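Local coordinates for protein N-isopropylammelide isopropylaminohydrolase (Burkholderia multivorans ATCC 17616, PDB 6NBO) that belongs to the amidohydrolase family of metal-dependent enzymes, folded as a TIM barrel that carries zinc inside the mouth of the barrel, at residues 63-68 with 247-252; 124-129 with 214-219. All blocks are in the same frame, centred on the assembly; numbering follows the deposited sequence.

Contact 1: 63-68 with 247-252; sequences EGHTHL and TISHAF. With ZN (zinc ion), chain B.
His65 and Ser249 meet through the imidazole nitrogen next to CG: ND1 of His65 donates to OG of Ser249 at 2.9 Å. The hydroxyl lies at the ring edge, close to the imidazole plane, yet the N-H points somewhat past it, with a bond angle of only 131°. Ser249 OG is in turn hydrogen-bonded to Asp216, so the serine links ND1 to a carboxylate and, with the metal bond at NE2, limits the ring's rotation about the CB-CG bond. That orientation turns the opposite nitrogen to the metal, and NE2 of His65 binds the zinc ion at 2.1 Å. With CG anti to the backbone N (chi1 -175°), the imidazole reaches into the barrel interior. His67 takes the other course, its CG beside its own backbone N, and its NE2 reaches the same zinc at 2.3 Å. The two form the HxH signature of the first barrel strand of amidohydrolases, and His218 and Asp304 complete the site. His250, at the end of the sixth strand, crosses the His65 side chain at about a right angle. Its ring is inclined at 56° to that of His65, an oblique pairing in which the two NE2 atoms of His65 and His250 come within 3.7 Å. From this zinc, NE2 of His250 is 3.3 Å away, too far for a bond; His250 belongs instead, with Asp304, to the site of a second zinc ion. The His250 CB sits over one face of the Phe252 ring, offset toward the rim. On the backbone side of His65, its N donates to OE1 of Glu63 at 2.9 Å, meeting the carboxylate from above its plane, while OE2 of Glu63 is bonded to Asn303. Val277 of the seventh strand packs against both His65 and Ser249.

Contact 2: 124-129 with 214-219; sequences RTHVDV and GLDLHL. With ZN (zinc ion), chain B; EDO (1,2-ethanediol), chain K.
Strands 124-128 and 215-219 approach across the barrel interior with their axes 10.1 Å apart and their directions 70° from parallel, too far apart for direct backbone pairing, so side chains and water fill the gap. They are the second and fifth strands of the TIM barrel; their inward side chains lie beside the zinc, and one of them binds it. Arg124, bent at chi3, brings NH1 edge-on to OD2 of Asp216 in a salt bridge of 3.0 Å that is nearly in the guanidinium plane. NH1 also bonds Thr247 and NE bonds Gln155, which fix the orientation of the guanidinium, while OD1 of Asp216 is engaged by Ser249. The rings of His126 and His218 form a T-shaped pair, planes at 82°: the edge of His218 is directed at one face of His126, with CE1 of His218 3.2 Å from ND1 of His126. In His218, CG beside the backbone N (chi1 -77°) swings the ring so that CE1 meets His126 while NE2 binds the zinc ion at 2.3 Å. Asp216 OD1 lies near the edge of the His126 ring, and a water joins the same two residues, 2.8 Å from His126 NE2 and donating to OD2 of Asp216 at 2.7 Å.

Both contacts are buried in the core of one TIM barrel, contact 2 nested within the chain loop that contact 1 closes. Their strands are neighbours in pairs, 56-66 beside 120-128 and 215-219 beside 246-250, so each contact spans the interior between the same two parts of the wall. Contact 1 is dominated by metal ligation, with hydrogen bonds that orient His65 and no ion pair across the segments; contact 2 adds an ion pair and bridging water, and supplies one ligand to the shared zinc. There His65 NE2 and His218 NE2 lie 3.1 Å apart. Ser249 and Asp216 also join the contacts, as does, along the wall, Glu63 O with Arg124 N at 2.7 Å.

Contact 1: 63-68 with 247-252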
loop_
_atom_site.group_PDB
_atom_site.type_symbol
_atom_site.label_atom_id
_atom_site.label_comp_id
_atom_site.label_asym_id
_atom_site.label_seq_id
_atom_site.Cartn_x
_atom_site.Cartn_y
_atom_site.Cartn_z
ATOM N N GLU A 63 0.460 -3.751 1.612
ATOM C CA GLU A 63 1.324 -2.588 1.439
ATOM C C GLU A 63 0.591 -1.590 0.549
ATOM O O GLU A 63 0.446 -1.812 -0.654
ATOM C CB GLU A 63 2.670 -3.014 0.847
ATOM C CG GLU A 63 3.523 -1.867 0.285
ATOM C CD GLU A 63 3.861 -0.831 1.321
ATOM O OE1 GLU A 63 2.964 -0.033 1.663
ATOM O OE2 GLU A 63 5.016 -0.813 1.804
ATOM N N GLY A 64 0.091 -0.503 1.145
ATOM C CA GLY A 64 -0.716 0.454 0.414
ATOM C C GLY A 64 0.048 1.534 -0.330
ATOM O O GLY A 64 -0.567 2.320 -1.060
ATOM N N HIS A 65 1.373 1.616 -0.159
ATOM C CA HIS A 65 2.160 2.656 -0.824
ATOM C C HIS A 65 3.636 2.310 -0.720
ATOM O O HIS A 65 4.255 2.518 0.326
ATOM C CB HIS A 65 1.912 4.041 -0.216
ATOM C CG HIS A 65 2.607 5.180 -0.920
ATOM N ND1 HIS A 65 1.923 6.243 -1.470
ATOM C CD2 HIS A 65 3.925 5.452 -1.103
ATOM C CE1 HIS A 65 2.785 7.113 -1.974
ATOM N NE2 HIS A 65 4.006 6.649 -1.775
ATOM N N THR A 66 4.216 1.793 -1.792
ATOM C CA THR A 66 5.665 1.676 -1.844
ATOM C C THR A 66 6.112 2.017 -3.262
ATOM O O THR A 66 5.308 2.438 -4.106
ATOM C CB THR A 66 6.120 0.286 -1.376
ATOM O OG1 THR A 66 7.545 0.305 -1.190
ATOM C CG2 THR A 66 5.749 -0.806 -2.402
ATOM N N HIS A 67 7.422 1.839 -3.519
ATOM C CA HIS A 67 8.054 2.190 -4.790
ATOM C C HIS A 67 8.964 1.004 -5.129
ATOM O O HIS A 67 10.175 1.066 -4.918
ATOM C CB HIS A 67 8.837 3.510 -4.701
ATOM C CG HIS A 67 7.983 4.722 -4.472
ATOM N ND1 HIS A 67 7.503 5.495 -5.502
ATOM C CD2 HIS A 67 7.519 5.288 -3.329
ATOM C CE1 HIS A 67 6.796 6.500 -5.009
ATOM N NE2 HIS A 67 6.776 6.386 -3.693
ATOM N N LEU A 68 8.363 -0.075 -5.655
ATOM C CA LEU A 68 9.113 -1.311 -5.881
ATOM C C LEU A 68 10.191 -1.125 -6.936
ATOM O O LEU A 68 11.193 -1.853 -6.934
ATOM C CB LEU A 68 8.188 -2.456 -6.314
ATOM C CG LEU A 68 7.134 -3.021 -5.354
ATOM C CD1 LEU A 68 6.298 -4.082 -6.049
ATOM C CD2 LEU A 68 7.768 -3.564 -4.089
ATOM N N THR A 247 -7.094 8.734 -4.337
ATOM C CA THR A 247 -6.346 8.551 -3.105
ATOM C C THR A 247 -5.361 9.705 -2.989
ATOM O O THR A 247 -4.760 10.121 -3.993
ATOM C CB THR A 247 -5.601 7.196 -3.129
ATOM O OG1 THR A 247 -6.557 6.139 -3.265
ATOM C CG2 THR A 247 -4.761 6.965 -1.872
ATOM N N ILE A 248 -5.214 10.240 -1.781
ATOM C CA ILE A 248 -4.208 11.259 -1.489
ATOM C C ILE A 248 -3.113 10.611 -0.664
ATOM O O ILE A 248 -3.371 10.136 0.449
ATOM C CB ILE A 248 -4.794 12.453 -0.718
ATOM C CG1 ILE A 248 -6.099 12.921 -1.364
ATOM C CG2 ILE A 248 -3.741 13.579 -0.654
ATOM C CD1 ILE A 248 -5.917 13.485 -2.754
ATOM N N SER A 249 -1.884 10.608 -1.182
ATOM C CA SER A 249 -0.765 10.050 -0.431
ATOM C C SER A 249 -0.026 11.149 0.324
ATOM O O SER A 249 0.198 12.239 -0.212
ATOM C CB SER A 249 0.203 9.318 -1.361
ATOM O OG SER A 249 -0.332 8.058 -1.769
ATOM N N HIS A 250 0.367 10.828 1.564
ATOM C CA HIS A 250 1.147 11.653 2.486
ATOM C C HIS A 250 0.261 12.709 3.143
ATOM O O HIS A 250 -0.055 12.595 4.332
ATOM C CB HIS A 250 2.357 12.260 1.774
ATOM C CG HIS A 250 3.241 11.228 1.140
ATOM N ND1 HIS A 250 3.596 10.062 1.786
ATOM C CD2 HIS A 250 3.799 11.161 -0.091
ATOM C CE1 HIS A 250 4.356 9.332 0.988
ATOM N NE2 HIS A 250 4.499 9.977 -0.157
ATOM N N ALA A 251 -0.167 13.719 2.385
ATOM C CA ALA A 251 -1.155 14.684 2.867
ATOM C C ALA A 251 -0.693 15.376 4.146
ATOM O O ALA A 251 -1.487 15.609 5.061
ATOM C CB ALA A 251 -2.515 14.015 3.077
ATOM N N PHE A 252 0.605 15.714 4.200
ATOM C CA PHE A 252 1.185 16.352 5.379
ATOM C C PHE A 252 0.424 17.606 5.798
ATOM O O PHE A 252 0.386 17.933 6.991
ATOM C CB PHE A 252 2.649 16.725 5.122
ATOM C CG PHE A 252 3.508 15.579 4.681
ATOM C CD1 PHE A 252 3.330 14.311 5.208
ATOM C CD2 PHE A 252 4.502 15.776 3.741
ATOM C CE1 PHE A 252 4.132 13.255 4.797
ATOM C CE2 PHE A 252 5.306 14.732 3.326
ATOM C CZ PHE A 252 5.125 13.469 3.856
HETATM ZN ZN ZN B . 5.691 7.746 -2.251
#

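Contact 2: 124-129 with 214-219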
loop_
_atom_site.group_PDB
_atom_site.type_symbol
_atom_site.label_atom_id
_atom_site.label_comp_id
_atom_site.label_asym_id
_atom_site.label_seq_id
_atom_site.Cartn_x
_atom_site.Cartn_y
_atom_site.Cartn_z
ATOM N N ARG A 124 0.167 -2.031 -3.364
ATOM C CA ARG A 124 0.058 -0.898 -4.278
ATOM C C ARG A 124 1.423 -0.238 -4.396
ATOM O O ARG A 124 1.969 0.262 -3.404
ATOM C CB ARG A 124 -0.978 0.132 -3.807
ATOM C CG ARG A 124 -1.006 1.383 -4.720
ATOM C CD ARG A 124 -2.127 2.371 -4.341
ATOM N NE ARG A 124 -3.440 1.848 -4.694
ATOM C CZ ARG A 124 -4.564 2.547 -4.635
ATOM N NH1 ARG A 124 -4.538 3.822 -4.257
ATOM N NH2 ARG A 124 -5.716 1.966 -4.964
ATOM N N THR A 125 1.979 -0.238 -5.599
ATOM C CA THR A 125 3.277 0.372 -5.820
ATOM C C THR A 125 3.150 1.485 -6.842
ATOM O O THR A 125 2.418 1.372 -7.830
ATOM C CB THR A 125 4.340 -0.632 -6.297
ATOM O OG1 THR A 125 5.609 0.038 -6.394
ATOM C CG2 THR A 125 3.980 -1.223 -7.670
ATOM N N HIS A 126 3.843 2.570 -6.570
ATOM C CA HIS A 126 4.084 3.581 -7.577
ATOM C C HIS A 126 5.301 3.156 -8.383
ATOM O O HIS A 126 6.169 2.436 -7.887
ATOM C CB HIS A 126 4.282 4.938 -6.899
ATOM C CG HIS A 126 3.086 5.354 -6.086
ATOM N ND1 HIS A 126 2.273 6.407 -6.439
ATOM C CD2 HIS A 126 2.546 4.824 -4.962
ATOM C CE1 HIS A 126 1.283 6.513 -5.568
ATOM N NE2 HIS A 126 1.425 5.566 -4.658
ATOM N N VAL A 127 5.318 3.534 -9.655
ATOM C CA VAL A 127 6.434 3.223 -10.545
ATOM C C VAL A 127 6.748 4.486 -11.326
ATOM O O VAL A 127 5.839 5.112 -11.875
ATOM C CB VAL A 127 6.109 2.065 -11.508
ATOM C CG1 VAL A 127 7.284 1.825 -12.453
ATOM C CG2 VAL A 127 5.772 0.795 -10.729
ATOM N N ASP A 128 8.020 4.864 -11.378
ATOM C CA ASP A 128 8.379 6.111 -12.046
ATOM C C ASP A 128 8.115 5.986 -13.539
ATOM O O ASP A 128 8.541 5.020 -14.175
ATOM C CB ASP A 128 9.845 6.449 -11.799
ATOM C CG ASP A 128 10.127 6.813 -10.350
ATOM O OD1 ASP A 128 9.183 6.928 -9.548
ATOM O OD2 ASP A 128 11.310 6.988 -10.012
ATOM N N VAL A 129 7.395 6.953 -14.096
ATOM C CA VAL A 129 7.127 7.022 -15.529
ATOM C C VAL A 129 7.488 8.441 -15.950
ATOM O O VAL A 129 6.852 9.399 -15.502
ATOM C CB VAL A 129 5.663 6.696 -15.868
ATOM C CG1 VAL A 129 5.363 6.949 -17.358
ATOM C CG2 VAL A 129 5.329 5.255 -15.497
ATOM N N GLY A 214 -8.656 5.425 -11.785
ATOM C CA GLY A 214 -8.503 6.261 -10.621
ATOM C C GLY A 214 -7.129 6.896 -10.559
ATOM O O GLY A 214 -6.262 6.676 -11.409
ATOM N N LEU A 215 -6.931 7.703 -9.513
ATOM C CA LEU A 215 -5.679 8.414 -9.294
ATOM C C LEU A 215 -5.228 8.240 -7.853
ATOM O O LEU A 215 -6.046 8.106 -6.937
ATOM C CB LEU A 215 -5.803 9.918 -9.588
ATOM C CG LEU A 215 -6.283 10.286 -10.989
ATOM C CD1 LEU A 215 -7.794 10.501 -10.992
ATOM C CD2 LEU A 215 -5.552 11.513 -11.449
ATOM N N ASP A 216 -3.911 8.242 -7.667
ATOM C CA ASP A 216 -3.302 8.244 -6.339
ATOM C C ASP A 216 -2.201 9.290 -6.401
ATOM O O ASP A 216 -1.173 9.069 -7.048
ATOM C CB ASP A 216 -2.755 6.857 -5.965
ATOM C CG ASP A 216 -2.185 6.793 -4.554
ATOM O OD1 ASP A 216 -1.625 7.797 -4.072
ATOM O OD2 ASP A 216 -2.293 5.719 -3.918
ATOM N N LEU A 217 -2.410 10.415 -5.720
ATOM C CA LEU A 217 -1.592 11.609 -5.896
ATOM C C LEU A 217 -0.735 11.843 -4.658
ATOM O O LEU A 217 -1.256 11.865 -3.544
ATOM C CB LEU A 217 -2.489 12.826 -6.169
ATOM C CG LEU A 217 -3.400 12.667 -7.388
ATOM C CD1 LEU A 217 -4.375 13.823 -7.485
ATOM C CD2 LEU A 217 -2.570 12.546 -8.672
ATOM N N HIS A 218 0.581 11.997 -4.859
ATOM C CA HIS A 218 1.481 12.424 -3.792
ATOM C C HIS A 218 1.232 13.896 -3.482
ATOM O O HIS A 218 1.382 14.749 -4.360
ATOM C CB HIS A 218 2.949 12.249 -4.210
ATOM C CG HIS A 218 3.461 10.842 -4.157
ATOM N ND1 HIS A 218 2.996 9.847 -4.988
ATOM C CD2 HIS A 218 4.443 10.277 -3.407
ATOM C CE1 HIS A 218 3.651 8.723 -4.740
ATOM N NE2 HIS A 218 4.536 8.959 -3.785
ATOM N N LEU A 219 0.898 14.221 -2.236
ATOM C CA LEU A 219 0.704 15.616 -1.851
ATOM C C LEU A 219 1.614 15.893 -0.662
ATOM O O LEU A 219 1.237 15.629 0.485
ATOM C CB LEU A 219 -0.765 15.919 -1.528
ATOM C CG LEU A 219 -1.019 17.424 -1.361
ATOM C CD1 LEU A 219 -0.662 18.185 -2.646
ATOM C CD2 LEU A 219 -2.451 17.721 -0.948
HETATM ZN ZN ZN B . 5.691 7.746 -2.251
HETATM C C1 EDO K . -9.502 2.169 -10.324
HETATM O O1 EDO K . -9.435 2.696 -11.643
HETATM C C2 EDO K . -10.066 3.183 -9.348
HETATM O O2 EDO K . -9.868 2.629 -8.049
HETATM O O HOH W 1 -6.886 5.768 -5.957
HETATM O O HOH W 2 -0.260 4.768 -2.505
#